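Local atomic coordinates of N-ACETYLMURAMOYL-L-ALANINE AMIDASE CwlV (Paenibacillus polymyxa, PDB entry 1JWQ), a protein that probably hydrolyses, as a zinc-dependent amidase, the bond between N-acetylmuramic acid and L-alanine in bacterial peptidoglycan, this chain being its catalytic domain. Residues E38-Q43 with V164-A169; G91-Y96 with V143-N148; Y95-A100 with V130-T135; K102-V107 with D170-Y175. All coordinates share one frame; numbering follows the deposited sequence.

Interaction 1. Residues E38-Q43 with V164-A169; sequences ESILKQ and VAQGIA
Ile-40 meets residues 164-169 with two branches that land on different parts of that helix. Its CB bond points toward the partner, with CG2 anti to the backbone N and CG1 beside that nitrogen (chi1 -63°). Ile-40 CD1, at the end of the longer branch, touches the main chain, 3.6 Å from Gln-166 N, and also lies 3.9 Å from Ala-165 CB. Ile-40 CG2 rests on the methyl of Ala-169, 3.6 Å from its CB. Leu-41 comes to the same methyl with the end of its chain, CD2 standing 3.7 Å from Ala-169 CB. Ala-165 and Ala-169 are one helical turn apart, and their small size lets branched side chains come close to the backbone while the segment axes approach to 9.2 Å at an angle of 48°. Gln-166 borders this patch: its chain, turned at CD by chi2 (64°), slants across Ile-40, and OE1 lies 3.7 Å from Ile-40 CG2, while NE2 is hydrogen-bonded to Asp-170 of its own helix. The contact joins helices 26-42 and 158-176 in the open alpha-beta-alpha fold, and Leu-41 continues onto Leu-47 and Val-49 of strand 47-51. With methyl groups doing nearly all the touching, cohesion here comes from burial and dispersion, which depend on complementary shape and impose little directional constraint.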
loop_
_atom_site.group_PDB
_atom_site.type_symbol
_atom_site.label_atom_id
_atom_site.label_comp_id
_atom_site.label_asym_id
_atom_site.label_seq_id
_atom_site.Cartn_x
_atom_site.Cartn_y
_atom_site.Cartn_z
ATOM N N GLU A 38 8.801 5.113 -2.463
ATOM C CA GLU A 38 9.119 6.365 -3.130
ATOM C C GLU A 38 10.600 6.426 -3.489
ATOM O O GLU A 38 10.961 6.764 -4.616
ATOM C CB GLU A 38 8.768 7.552 -2.237
ATOM C CG GLU A 38 8.883 8.892 -2.949
ATOM C CD GLU A 38 8.769 10.070 -2.010
ATOM O OE1 GLU A 38 8.453 11.177 -2.486
ATOM O OE2 GLU A 38 9.005 9.892 -0.798
ATOM N N SER A 39 11.455 6.104 -2.523
ATOM C CA SER A 39 12.899 6.132 -2.748
ATOM C C SER A 39 13.311 5.239 -3.912
ATOM O O SER A 39 14.164 5.611 -4.722
ATOM C CB SER A 39 13.643 5.690 -1.486
ATOM O OG SER A 39 13.320 6.528 -0.390
ATOM N N ILE A 40 12.704 4.061 -3.994
ATOM C CA ILE A 40 13.016 3.120 -5.062
ATOM C C ILE A 40 12.547 3.638 -6.419
ATOM O O ILE A 40 13.307 3.635 -7.383
ATOM C CB ILE A 40 12.361 1.746 -4.799
ATOM C CG1 ILE A 40 12.932 1.142 -3.514
ATOM C CG2 ILE A 40 12.605 0.808 -5.976
ATOM C CD1 ILE A 40 12.177 -0.074 -3.024
ATOM N N LEU A 41 11.298 4.091 -6.487
ATOM C CA LEU A 41 10.745 4.587 -7.741
ATOM C C LEU A 41 11.346 5.915 -8.197
ATOM O O LEU A 41 11.316 6.232 -9.387
ATOM C CB LEU A 41 9.223 4.718 -7.637
ATOM C CG LEU A 41 8.452 3.409 -7.430
ATOM C CD1 LEU A 41 6.958 3.700 -7.364
ATOM C CD2 LEU A 41 8.750 2.443 -8.566
ATOM N N LYS A 42 11.884 6.685 -7.256
ATOM C CA LYS A 42 12.488 7.975 -7.578
ATOM C C LYS A 42 13.671 7.817 -8.530
ATOM O O LYS A 42 14.010 8.745 -9.269
ATOM C CB LYS A 42 12.941 8.676 -6.299
ATOM N N GLN A 43 14.293 6.643 -8.511
ATOM C CA GLN A 43 15.443 6.375 -9.370
ATOM C C GLN A 43 15.038 6.215 -10.835
ATOM O O GLN A 43 15.894 6.220 -11.723
ATOM C CB GLN A 43 16.173 5.110 -8.910
ATOM C CG GLN A 43 16.492 5.067 -7.424
ATOM C CD GLN A 43 17.557 4.042 -7.088
ATOM O OE1 GLN A 43 17.611 2.962 -7.682
ATOM N NE2 GLN A 43 18.408 4.371 -6.119
ATOM N N VAL A 164 9.668 -5.878 0.640
ATOM C CA VAL A 164 8.291 -5.651 0.223
ATOM C C VAL A 164 8.168 -4.359 -0.573
ATOM O O VAL A 164 7.432 -4.301 -1.554
ATOM C CB VAL A 164 7.355 -5.607 1.448
ATOM C CG1 VAL A 164 5.942 -5.230 1.023
ATOM C CG2 VAL A 164 7.347 -6.973 2.127
ATOM N N ALA A 165 8.898 -3.329 -0.151
ATOM C CA ALA A 165 8.869 -2.051 -0.850
ATOM C C ALA A 165 9.349 -2.257 -2.280
ATOM O O ALA A 165 8.831 -1.648 -3.217
ATOM C CB ALA A 165 9.759 -1.032 -0.135
ATOM N N GLN A 166 10.349 -3.115 -2.450
ATOM C CA GLN A 166 10.862 -3.377 -3.787
ATOM C C GLN A 166 9.810 -4.122 -4.593
ATOM O O GLN A 166 9.648 -3.881 -5.787
ATOM C CB GLN A 166 12.145 -4.209 -3.733
ATOM C CG GLN A 166 12.749 -4.468 -5.109
ATOM C CD GLN A 166 13.211 -3.191 -5.797
ATOM O OE1 GLN A 166 14.074 -2.474 -5.286
ATOM N NE2 GLN A 166 12.639 -2.902 -6.960
ATOM N N GLY A 167 9.100 -5.031 -3.933
ATOM C CA GLY A 167 8.062 -5.789 -4.607
ATOM C C GLY A 167 6.951 -4.868 -5.081
ATOM O O GLY A 167 6.456 -4.997 -6.201
ATOM N N ILE A 168 6.556 -3.934 -4.224
ATOM C CA ILE A 168 5.507 -2.981 -4.570
ATOM C C ILE A 168 5.988 -2.103 -5.724
ATOM O O ILE A 168 5.244 -1.829 -6.672
ATOM C CB ILE A 168 5.137 -2.113 -3.343
ATOM C CG1 ILE A 168 4.509 -3.007 -2.269
ATOM C CG2 ILE A 168 4.183 -1.002 -3.743
ATOM C CD1 ILE A 168 4.165 -2.281 -0.967
ATOM N N ALA A 169 7.245 -1.678 -5.650
ATOM C CA ALA A 169 7.822 -0.853 -6.701
ATOM C C ALA A 169 7.797 -1.617 -8.024
ATOM O O ALA A 169 7.450 -1.058 -9.058
ATOM C CB ALA A 169 9.259 -0.459 -6.335
#

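Interaction 2. Residues G91-Y96 with V143-N148; sequences GTETYY and VGYLSN
Val-143 O is approached by two groups of Thr-92: the hydroxyl OG1 donates a hydrogen bond of 2.7 Å to Val-143 O, and the CA-H makes a longer contact with the same oxygen. The bond joins two neighbouring antiparallel strands, 92-96 and 138-145, of the mixed sheet at the heart of this open alpha-beta-alpha fold, where Glu-93 and Glu-142 are paired through their backbones. OG1 of Thr-92 lies anti to the carbonyl carbon (chi1 -60°), and it also bonds Thr-116 of helix 102-116, a double role that suits a small hydroxyl residue. Gly-91 has backbone angles at which a CB would jam against the preceding carbonyl, and Gly-91 O receives a nearly straight CA-H contact from Gly-144 CA at 3.4 Å. The same oxygen lies at the edge of the Tyr-145 ring, near its plane, Tyr-145 CD2 being 3.5 Å from Gly-91 O. Farther out, Tyr-145 OH donates to Glu-93 OE2, although the position of that oxygen is less certain; the carboxylate and ring planes stand 79° apart. Arg-121 forms a salt bridge with this carboxylate, a natural use for an acid in a buried place. Val-143 lies about 10 Å from the zinc ion, measured from its side chain. On the other carboxylate oxygen, Tyr-95 OH donates to Glu-93 OE1 at 2.5 Å, coming from 41° above the carboxylate plane.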
loop_
_atom_site.group_PDB
_atom_site.type_symbol
_atom_site.label_atom_id
_atom_site.label_comp_id
_atom_site.label_asym_id
_atom_site.label_seq_id
_atom_site.Cartn_x
_atom_site.Cartn_y
_atom_site.Cartn_z
ATOM N N GLY A 91 -1.519 -12.980 6.798
ATOM C CA GLY A 91 -1.443 -13.012 5.355
ATOM C C GLY A 91 -1.482 -11.668 4.668
ATOM O O GLY A 91 -1.796 -10.640 5.266
ATOM N N THR A 92 -1.165 -11.711 3.380
ATOM C CA THR A 92 -1.116 -10.538 2.521
ATOM C C THR A 92 -2.303 -10.530 1.557
ATOM O O THR A 92 -2.615 -11.551 0.935
ATOM C CB THR A 92 0.189 -10.549 1.707
ATOM O OG1 THR A 92 1.302 -10.541 2.610
ATOM C CG2 THR A 92 0.258 -9.352 0.792
ATOM N N GLU A 93 -2.947 -9.370 1.428
ATOM C CA GLU A 93 -4.098 -9.217 0.546
ATOM C C GLU A 93 -3.967 -7.963 -0.328
ATOM O O GLU A 93 -3.415 -6.940 0.109
ATOM C CB GLU A 93 -5.384 -9.117 1.378
ATOM C CG GLU A 93 -5.355 -9.936 2.669
ATOM C CD GLU A 93 -6.552 -9.679 3.576
ATOM O OE1 GLU A 93 -7.130 -8.567 3.526
ATOM O OE2 GLU A 93 -6.918 -10.587 4.363
ATOM N N THR A 94 -4.490 -8.056 -1.551
ATOM C CA THR A 94 -4.470 -6.952 -2.506
ATOM C C THR A 94 -5.918 -6.720 -2.892
ATOM O O THR A 94 -6.603 -7.659 -3.277
ATOM C CB THR A 94 -3.686 -7.304 -3.765
ATOM O OG1 THR A 94 -2.306 -7.499 -3.426
ATOM C CG2 THR A 94 -3.812 -6.167 -4.782
ATOM N N TYR A 95 -6.382 -5.481 -2.761
ATOM C CA TYR A 95 -7.763 -5.132 -3.081
ATOM C C TYR A 95 -7.925 -4.203 -4.277
ATOM O O TYR A 95 -7.090 -3.335 -4.526
ATOM C CB TYR A 95 -8.424 -4.439 -1.893
ATOM C CG TYR A 95 -8.641 -5.314 -0.694
ATOM C CD1 TYR A 95 -7.664 -5.445 0.291
ATOM C CD2 TYR A 95 -9.838 -6.006 -0.537
ATOM C CE1 TYR A 95 -7.882 -6.244 1.411
ATOM C CE2 TYR A 95 -10.067 -6.801 0.571
ATOM C CZ TYR A 95 -9.089 -6.917 1.541
ATOM O OH TYR A 95 -9.332 -7.688 2.652
ATOM N N TYR A 96 -9.028 -4.384 -4.997
ATOM C CA TYR A 96 -9.381 -3.540 -6.133
ATOM C C TYR A 96 -10.877 -3.308 -5.916
ATOM O O TYR A 96 -11.511 -4.056 -5.166
ATOM C CB TYR A 96 -9.173 -4.267 -7.467
ATOM C CG TYR A 96 -10.221 -5.324 -7.735
ATOM C CD1 TYR A 96 -10.121 -6.595 -7.171
ATOM C CD2 TYR A 96 -11.359 -5.027 -8.488
ATOM C CE1 TYR A 96 -11.131 -7.543 -7.347
ATOM C CE2 TYR A 96 -12.370 -5.962 -8.667
ATOM C CZ TYR A 96 -12.249 -7.216 -8.092
ATOM O OH TYR A 96 -13.254 -8.134 -8.256
ATOM N N VAL A 143 -0.680 -5.334 3.703
ATOM C CA VAL A 143 0.561 -6.098 3.746
ATOM C C VAL A 143 0.583 -7.314 4.656
ATOM O O VAL A 143 1.062 -8.372 4.261
ATOM C CB VAL A 143 1.748 -5.184 4.106
ATOM C CG1 VAL A 143 3.055 -5.957 3.982
ATOM C CG2 VAL A 143 1.763 -3.970 3.179
ATOM N N GLY A 144 0.071 -7.155 5.869
ATOM C CA GLY A 144 0.047 -8.252 6.818
ATOM C C GLY A 144 -0.807 -7.862 8.006
ATOM O O GLY A 144 -1.310 -6.738 8.059
ATOM N N TYR A 145 -0.966 -8.773 8.962
ATOM C CA TYR A 145 -1.788 -8.510 10.146
ATOM C C TYR A 145 -0.996 -8.075 11.365
ATOM O O TYR A 145 -0.100 -8.780 11.820
ATOM C CB TYR A 145 -2.611 -9.756 10.496
ATOM C CG TYR A 145 -3.787 -9.961 9.579
ATOM C CD1 TYR A 145 -5.082 -9.664 10.001
ATOM C CD2 TYR A 145 -3.601 -10.405 8.269
ATOM C CE1 TYR A 145 -6.170 -9.804 9.139
ATOM C CE2 TYR A 145 -4.675 -10.543 7.398
ATOM C CZ TYR A 145 -5.955 -10.242 7.838
ATOM O OH TYR A 145 -7.012 -10.382 6.970
ATOM N N LEU A 146 -1.347 -6.907 11.895
ATOM C CA LEU A 146 -0.689 -6.365 13.074
ATOM C C LEU A 146 -1.271 -6.994 14.333
ATOM O O LEU A 146 -0.766 -6.778 15.432
ATOM C CB LEU A 146 -0.880 -4.849 13.135
ATOM C CG LEU A 146 -0.266 -4.080 11.963
ATOM C CD1 LEU A 146 -0.509 -2.587 12.141
ATOM C CD2 LEU A 146 1.229 -4.371 11.899
ATOM N N SER A 147 -2.344 -7.760 14.156
ATOM C CA SER A 147 -3.021 -8.427 15.264
ATOM C C SER A 147 -2.387 -9.776 15.600
ATOM O O SER A 147 -2.763 -10.426 16.578
ATOM C CB SER A 147 -4.506 -8.610 14.927
ATOM O OG SER A 147 -4.675 -8.991 13.575
ATOM N N ASN A 148 -1.432 -10.196 14.776
ATOM C CA ASN A 148 -0.715 -11.448 14.986
ATOM C C ASN A 148 0.669 -11.062 15.501
ATOM O O ASN A 148 1.369 -10.271 14.878
ATOM C CB ASN A 148 -0.609 -12.231 13.672
ATOM C CG ASN A 148 0.264 -13.466 13.789
ATOM O OD1 ASN A 148 1.491 -13.382 13.733
ATOM N ND2 ASN A 148 -0.367 -14.624 13.961
#

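Interaction 3. Residues Y95-A100 with V130-T135; sequences YYQRSA and VIRETT
In Arg-98, CG stands anti to the carbonyl carbon (chi1 -71°) and a bend at chi3 (-68°) turns NE to Ile-131 O, which it meets in a 3.0 Å hydrogen bond from NE to O. The bond is somewhat bent, 142° at the hydrogen. NH2 adds weak bonds to Ile-131 O and Thr-134 OG1, and a hydrogen bond to Met-136 O, its main partner. Thr-134 OG1 donates to Val-130 O at 2.7 Å, which fixes the hydroxyl beside the guanidinium, while Thr-134 O lies over one face of that group. One water links Gln-97 N to Ile-131 O, and another links Arg-98 NH1 to Thr-135 O. Ile-131 fills the apolar side, its CD1 3.7 Å from Tyr-96 C, and the Gln-97 side chain slants across that of Arg-132, with Gln-97 OE1 3.3 Å from Arg-132 CG and NE2 bonded to Tyr-125. The contact ties the loop after strand 92-96 to helix 129-132 and the loop that follows it. Arginine suits this place because its spread of N-H groups can serve two carbonyl oxygens, a hydroxyl and a water at once, and its positive charge is probably favoured by the backbone oxygens gathered round it.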
loop_
_atom_site.group_PDB
_atom_site.type_symbol
_atom_site.label_atom_id
_atom_site.label_comp_id
_atom_site.label_asym_id
_atom_site.label_seq_id
_atom_site.Cartn_x
_atom_site.Cartn_y
_atom_site.Cartn_z
ATOM N N TYR A 95 -6.382 -5.481 -2.761
ATOM C CA TYR A 95 -7.763 -5.132 -3.081
ATOM C C TYR A 95 -7.925 -4.203 -4.277
ATOM O O TYR A 95 -7.090 -3.335 -4.526
ATOM C CB TYR A 95 -8.424 -4.439 -1.893
ATOM C CG TYR A 95 -8.641 -5.314 -0.694
ATOM C CD1 TYR A 95 -7.664 -5.445 0.291
ATOM C CD2 TYR A 95 -9.838 -6.006 -0.537
ATOM C CE1 TYR A 95 -7.882 -6.244 1.411
ATOM C CE2 TYR A 95 -10.067 -6.801 0.571
ATOM C CZ TYR A 95 -9.089 -6.917 1.541
ATOM O OH TYR A 95 -9.332 -7.688 2.652
ATOM N N TYR A 96 -9.028 -4.384 -4.997
ATOM C CA TYR A 96 -9.381 -3.540 -6.133
ATOM C C TYR A 96 -10.877 -3.308 -5.916
ATOM O O TYR A 96 -11.511 -4.056 -5.166
ATOM C CB TYR A 96 -9.173 -4.267 -7.467
ATOM C CG TYR A 96 -10.221 -5.324 -7.735
ATOM C CD1 TYR A 96 -10.121 -6.595 -7.171
ATOM C CD2 TYR A 96 -11.359 -5.027 -8.488
ATOM C CE1 TYR A 96 -11.131 -7.543 -7.347
ATOM C CE2 TYR A 96 -12.370 -5.962 -8.667
ATOM C CZ TYR A 96 -12.249 -7.216 -8.092
ATOM O OH TYR A 96 -13.254 -8.134 -8.256
ATOM N N GLN A 97 -11.443 -2.285 -6.549
ATOM C CA GLN A 97 -12.877 -2.022 -6.408
ATOM C C GLN A 97 -13.527 -1.879 -7.773
ATOM O O GLN A 97 -14.707 -2.185 -7.940
ATOM C CB GLN A 97 -13.129 -0.753 -5.582
ATOM C CG GLN A 97 -14.576 -0.572 -5.085
ATOM C CD GLN A 97 -15.527 0.012 -6.125
ATOM O OE1 GLN A 97 -15.153 0.878 -6.920
ATOM N NE2 GLN A 97 -16.778 -0.441 -6.100
ATOM N N ARG A 98 -12.751 -1.430 -8.753
ATOM C CA ARG A 98 -13.268 -1.244 -10.104
ATOM C C ARG A 98 -12.640 -2.195 -11.107
ATOM O O ARG A 98 -11.489 -2.596 -10.966
ATOM C CB ARG A 98 -13.041 0.199 -10.562
ATOM C CG ARG A 98 -13.927 1.202 -9.852
ATOM C CD ARG A 98 -13.447 2.630 -10.053
ATOM N NE ARG A 98 -12.177 2.884 -9.379
ATOM C CZ ARG A 98 -11.004 2.997 -9.995
ATOM N NH1 ARG A 98 -10.930 2.880 -11.315
ATOM N NH2 ARG A 98 -9.904 3.234 -9.287
ATOM N N SER A 99 -13.412 -2.558 -12.123
ATOM C CA SER A 99 -12.928 -3.461 -13.155
ATOM C C SER A 99 -11.618 -2.978 -13.776
ATOM O O SER A 99 -10.699 -3.764 -13.992
ATOM C CB SER A 99 -13.984 -3.613 -14.256
ATOM O OG SER A 99 -13.483 -4.400 -15.323
ATOM N N ALA A 100 -11.540 -1.681 -14.059
ATOM C CA ALA A 100 -10.356 -1.092 -14.678
ATOM C C ALA A 100 -9.088 -1.188 -13.828
ATOM O O ALA A 100 -7.990 -0.899 -14.311
ATOM C CB ALA A 100 -10.633 0.370 -15.040
ATOM N N VAL A 130 -10.804 5.133 -1.216
ATOM C CA VAL A 130 -9.673 5.498 -2.063
ATOM C C VAL A 130 -9.510 4.713 -3.363
ATOM O O VAL A 130 -8.946 5.238 -4.322
ATOM C CB VAL A 130 -8.341 5.470 -1.267
ATOM C CG1 VAL A 130 -8.439 6.424 -0.078
ATOM C CG2 VAL A 130 -8.030 4.064 -0.799
ATOM N N ILE A 131 -9.996 3.474 -3.419
ATOM C CA ILE A 131 -9.872 2.712 -4.660
ATOM C C ILE A 131 -11.184 2.713 -5.453
ATOM O O ILE A 131 -11.231 2.289 -6.609
ATOM C CB ILE A 131 -9.381 1.250 -4.400
ATOM C CG1 ILE A 131 -10.276 0.532 -3.381
ATOM C CG2 ILE A 131 -7.944 1.285 -3.874
ATOM C CD1 ILE A 131 -9.911 -0.949 -3.188
ATOM N N ARG A 132 -12.240 3.221 -4.826
ATOM C CA ARG A 132 -13.553 3.303 -5.459
ATOM C C ARG A 132 -13.756 4.631 -6.182
ATOM O O ARG A 132 -14.217 4.661 -7.322
ATOM C CB ARG A 132 -14.658 3.168 -4.411
ATOM C CG ARG A 132 -16.052 3.418 -4.971
ATOM C CD ARG A 132 -17.108 3.373 -3.880
ATOM N NE ARG A 132 -16.973 4.477 -2.933
ATOM C CZ ARG A 132 -16.779 4.324 -1.626
ATOM N NH1 ARG A 132 -16.694 3.110 -1.101
ATOM N NH2 ARG A 132 -16.674 5.388 -0.842
ATOM N N GLU A 133 -13.419 5.721 -5.498
ATOM C CA GLU A 133 -13.598 7.066 -6.034
ATOM C C GLU A 133 -12.518 7.515 -7.007
ATOM O O GLU A 133 -12.690 8.510 -7.711
ATOM C CB GLU A 133 -13.731 8.063 -4.881
ATOM C CG GLU A 133 -14.911 7.747 -3.968
ATOM C CD GLU A 133 -16.242 7.733 -4.710
ATOM O OE1 GLU A 133 -17.106 6.889 -4.385
ATOM O OE2 GLU A 133 -16.427 8.570 -5.614
ATOM N N THR A 134 -11.408 6.787 -7.045
ATOM C CA THR A 134 -10.332 7.107 -7.974
ATOM C C THR A 134 -10.792 6.661 -9.358
ATOM O O THR A 134 -11.649 5.780 -9.474
ATOM C CB THR A 134 -9.036 6.371 -7.599
ATOM O OG1 THR A 134 -9.361 5.136 -6.948
ATOM C CG2 THR A 134 -8.185 7.235 -6.671
ATOM N N THR A 135 -10.235 7.268 -10.402
ATOM C CA THR A 135 -10.619 6.926 -11.768
ATOM C C THR A 135 -9.521 6.216 -12.549
ATOM O O THR A 135 -9.744 5.792 -13.682
ATOM C CB THR A 135 -11.033 8.173 -12.565
ATOM O OG1 THR A 135 -9.905 9.046 -12.697
ATOM C CG2 THR A 135 -12.162 8.911 -11.854
HETATM O O HOH W 1 -9.956 0.012 -7.757
HETATM O O HOH W 2 -9.149 2.985 -13.782
#

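Interaction 4. Residues K102-V107 with D170-Y175; sequences KAFANV and DGITEY
Phe-104 and Tyr-175 make the aromatic part of this contact. CB of Phe-104 sits over the face of the Tyr-175 ring, 3.8 Å from its centroid and 8° off the normal, a CH-pi contact. The rings themselves are neither stacked nor edge-to-face: their planes are inclined at 38°, and Phe-104 CD1 comes 3.5 Å from Tyr-175 CG. Both side chains have CG anti to the backbone N (chi1 178° for Phe-104), and the two cross at about a right angle.

Aliphatic groups fill in round the rings. Val-107, its CB bond pointing toward the partner, puts CG1 3.6 Å from Gly-171 O and CG2 at the edge of the Tyr-175 ring, 4.0 Å from CD1. Glu-174 offers only its CB to Val-107 here, and its carboxylate pairs with Lys-179. Gly-171, without a side chain, presents its backbone here, and Val-107 lies against its carbonyl. Helices 102-116 and 158-176 here lie on one face of the central sheet of the alpha-beta-alpha fold, their segment axes 9.3 Å apart. Beneath them Phe-104 reaches Val-75 and Val-77 of strand 75-82. The edge of its ring also meets Ile-172, CZ lying 4.2 Å from CG1, an apolar fit for buried residues facing the sheet.

Polar contact runs through one water. It accepts a hydrogen bond from Phe-104 N at 2.8 Å and bonds Tyr-175 OH at 2.7 Å.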
loop_
_atom_site.group_PDB
_atom_site.type_symbol
_atom_site.label_atom_id
_atom_site.label_comp_id
_atom_site.label_asym_id
_atom_site.label_seq_id
_atom_site.Cartn_x
_atom_site.Cartn_y
_atom_site.Cartn_z
ATOM N N LYS A 102 -8.406 -4.124 -12.023
ATOM C CA LYS A 102 -8.044 -5.531 -11.881
ATOM C C LYS A 102 -6.708 -5.926 -12.506
ATOM O O LYS A 102 -5.944 -6.680 -11.900
ATOM C CB LYS A 102 -9.158 -6.424 -12.436
ATOM C CG LYS A 102 -10.519 -6.145 -11.817
ATOM C CD LYS A 102 -11.555 -7.185 -12.226
ATOM C CE LYS A 102 -11.260 -8.537 -11.592
ATOM N NZ LYS A 102 -12.303 -9.549 -11.918
ATOM N N ALA A 103 -6.423 -5.424 -13.704
ATOM C CA ALA A 103 -5.168 -5.758 -14.375
ATOM C C ALA A 103 -3.999 -5.335 -13.504
ATOM O O ALA A 103 -3.045 -6.085 -13.313
ATOM C CB ALA A 103 -5.089 -5.061 -15.728
ATOM N N PHE A 104 -4.086 -4.124 -12.972
ATOM C CA PHE A 104 -3.040 -3.598 -12.112
ATOM C C PHE A 104 -2.954 -4.435 -10.833
ATOM O O PHE A 104 -1.864 -4.764 -10.379
ATOM C CB PHE A 104 -3.334 -2.127 -11.798
ATOM C CG PHE A 104 -2.335 -1.478 -10.875
ATOM C CD1 PHE A 104 -0.981 -1.806 -10.934
ATOM C CD2 PHE A 104 -2.750 -0.511 -9.970
ATOM C CE1 PHE A 104 -0.056 -1.168 -10.097
ATOM C CE2 PHE A 104 -1.840 0.132 -9.132
ATOM C CZ PHE A 104 -0.486 -0.199 -9.196
ATOM N N ALA A 105 -4.095 -4.787 -10.250
ATOM C CA ALA A 105 -4.072 -5.602 -9.036
ATOM C C ALA A 105 -3.359 -6.928 -9.314
ATOM O O ALA A 105 -2.563 -7.397 -8.501
ATOM C CB ALA A 105 -5.494 -5.864 -8.541
ATOM N N ASN A 106 -3.640 -7.525 -10.468
ATOM C CA ASN A 106 -3.006 -8.790 -10.835
ATOM C C ASN A 106 -1.490 -8.639 -10.945
ATOM O O ASN A 106 -0.740 -9.439 -10.390
ATOM C CB ASN A 106 -3.560 -9.314 -12.167
ATOM C CG ASN A 106 -5.000 -9.787 -12.057
ATOM O OD1 ASN A 106 -5.370 -10.470 -11.104
ATOM N ND2 ASN A 106 -5.817 -9.441 -13.048
ATOM N N VAL A 107 -1.036 -7.616 -11.663
ATOM C CA VAL A 107 0.400 -7.403 -11.813
ATOM C C VAL A 107 1.012 -7.071 -10.455
ATOM O O VAL A 107 2.021 -7.655 -10.062
ATOM C CB VAL A 107 0.702 -6.266 -12.822
ATOM C CG1 VAL A 107 2.207 -5.991 -12.888
ATOM C CG2 VAL A 107 0.184 -6.660 -14.204
ATOM N N ASP A 170 8.162 -2.897 -7.989
ATOM C CA ASP A 170 8.165 -3.712 -9.202
ATOM C C ASP A 170 6.755 -3.809 -9.788
ATOM O O ASP A 170 6.571 -3.716 -11.000
ATOM C CB ASP A 170 8.701 -5.116 -8.909
ATOM C CG ASP A 170 10.200 -5.133 -8.665
ATOM O OD1 ASP A 170 10.717 -6.182 -8.230
ATOM O OD2 ASP A 170 10.861 -4.104 -8.910
ATOM N N GLY A 171 5.763 -3.995 -8.925
ATOM C CA GLY A 171 4.392 -4.083 -9.398
ATOM C C GLY A 171 4.017 -2.855 -10.209
ATOM O O GLY A 171 3.380 -2.955 -11.258
ATOM N N ILE A 172 4.425 -1.687 -9.726
ATOM C CA ILE A 172 4.133 -0.427 -10.403
ATOM C C ILE A 172 4.948 -0.287 -11.682
ATOM O O ILE A 172 4.419 0.068 -12.737
ATOM C CB ILE A 172 4.441 0.766 -9.478
ATOM C CG1 ILE A 172 3.453 0.765 -8.308
ATOM C CG2 ILE A 172 4.378 2.073 -10.260
ATOM C CD1 ILE A 172 3.876 1.633 -7.136
ATOM N N THR A 173 6.238 -0.573 -11.576
ATOM C CA THR A 173 7.139 -0.480 -12.714
ATOM C C THR A 173 6.725 -1.427 -13.834
ATOM O O THR A 173 6.696 -1.042 -15.004
ATOM C CB THR A 173 8.575 -0.809 -12.290
ATOM O OG1 THR A 173 8.977 0.101 -11.261
ATOM C CG2 THR A 173 9.526 -0.683 -13.474
ATOM N N GLU A 174 6.407 -2.664 -13.475
ATOM C CA GLU A 174 6.000 -3.653 -14.464
ATOM C C GLU A 174 4.683 -3.272 -15.121
ATOM O O GLU A 174 4.555 -3.344 -16.338
ATOM C CB GLU A 174 5.864 -5.035 -13.818
ATOM C CG GLU A 174 7.171 -5.650 -13.346
ATOM C CD GLU A 174 8.030 -6.176 -14.482
ATOM O OE1 GLU A 174 7.548 -6.221 -15.636
ATOM O OE2 GLU A 174 9.187 -6.561 -14.213
ATOM N N TYR A 175 3.705 -2.861 -14.318
ATOM C CA TYR A 175 2.405 -2.489 -14.866
ATOM C C TYR A 175 2.494 -1.292 -15.802
ATOM O O TYR A 175 1.871 -1.279 -16.865
ATOM C CB TYR A 175 1.405 -2.161 -13.753
ATOM C CG TYR A 175 0.029 -1.842 -14.299
ATOM C CD1 TYR A 175 -0.766 -2.843 -14.856
ATOM C CD2 TYR A 175 -0.457 -0.534 -14.306
ATOM C CE1 TYR A 175 -2.014 -2.552 -15.413
ATOM C CE2 TYR A 175 -1.704 -0.229 -14.861
ATOM C CZ TYR A 175 -2.474 -1.245 -15.412
ATOM O OH TYR A 175 -3.703 -0.954 -15.959
HETATM O O HOH W 3 -5.509 -2.003 -14.212
#

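In the fold
From the N terminus, helix 26-42 opens interaction 1, whose loop is closed only by helix 158-176, with 120 residues between the two segments. Interactions 2 and 3 lie inside that loop; both start from strand 92-96 and share Tyr-95 and Tyr-96. Interaction 3 closes first, at residues 130-135, and interaction 2 follows at residues 143-148. Interaction 4 begins with helix 102-116, right after that strand, and ends beyond the second segments of all the others, so it crosses each of them. Interactions 1 and 4 share helix 158-176 and touch through Leu-41 and Ile-172. Together they tie helices 26-42 and 102-116 to helix 158-176, join strands 92-96 and 138-145, and fasten the loop after strand 92-96 to helix 129-132.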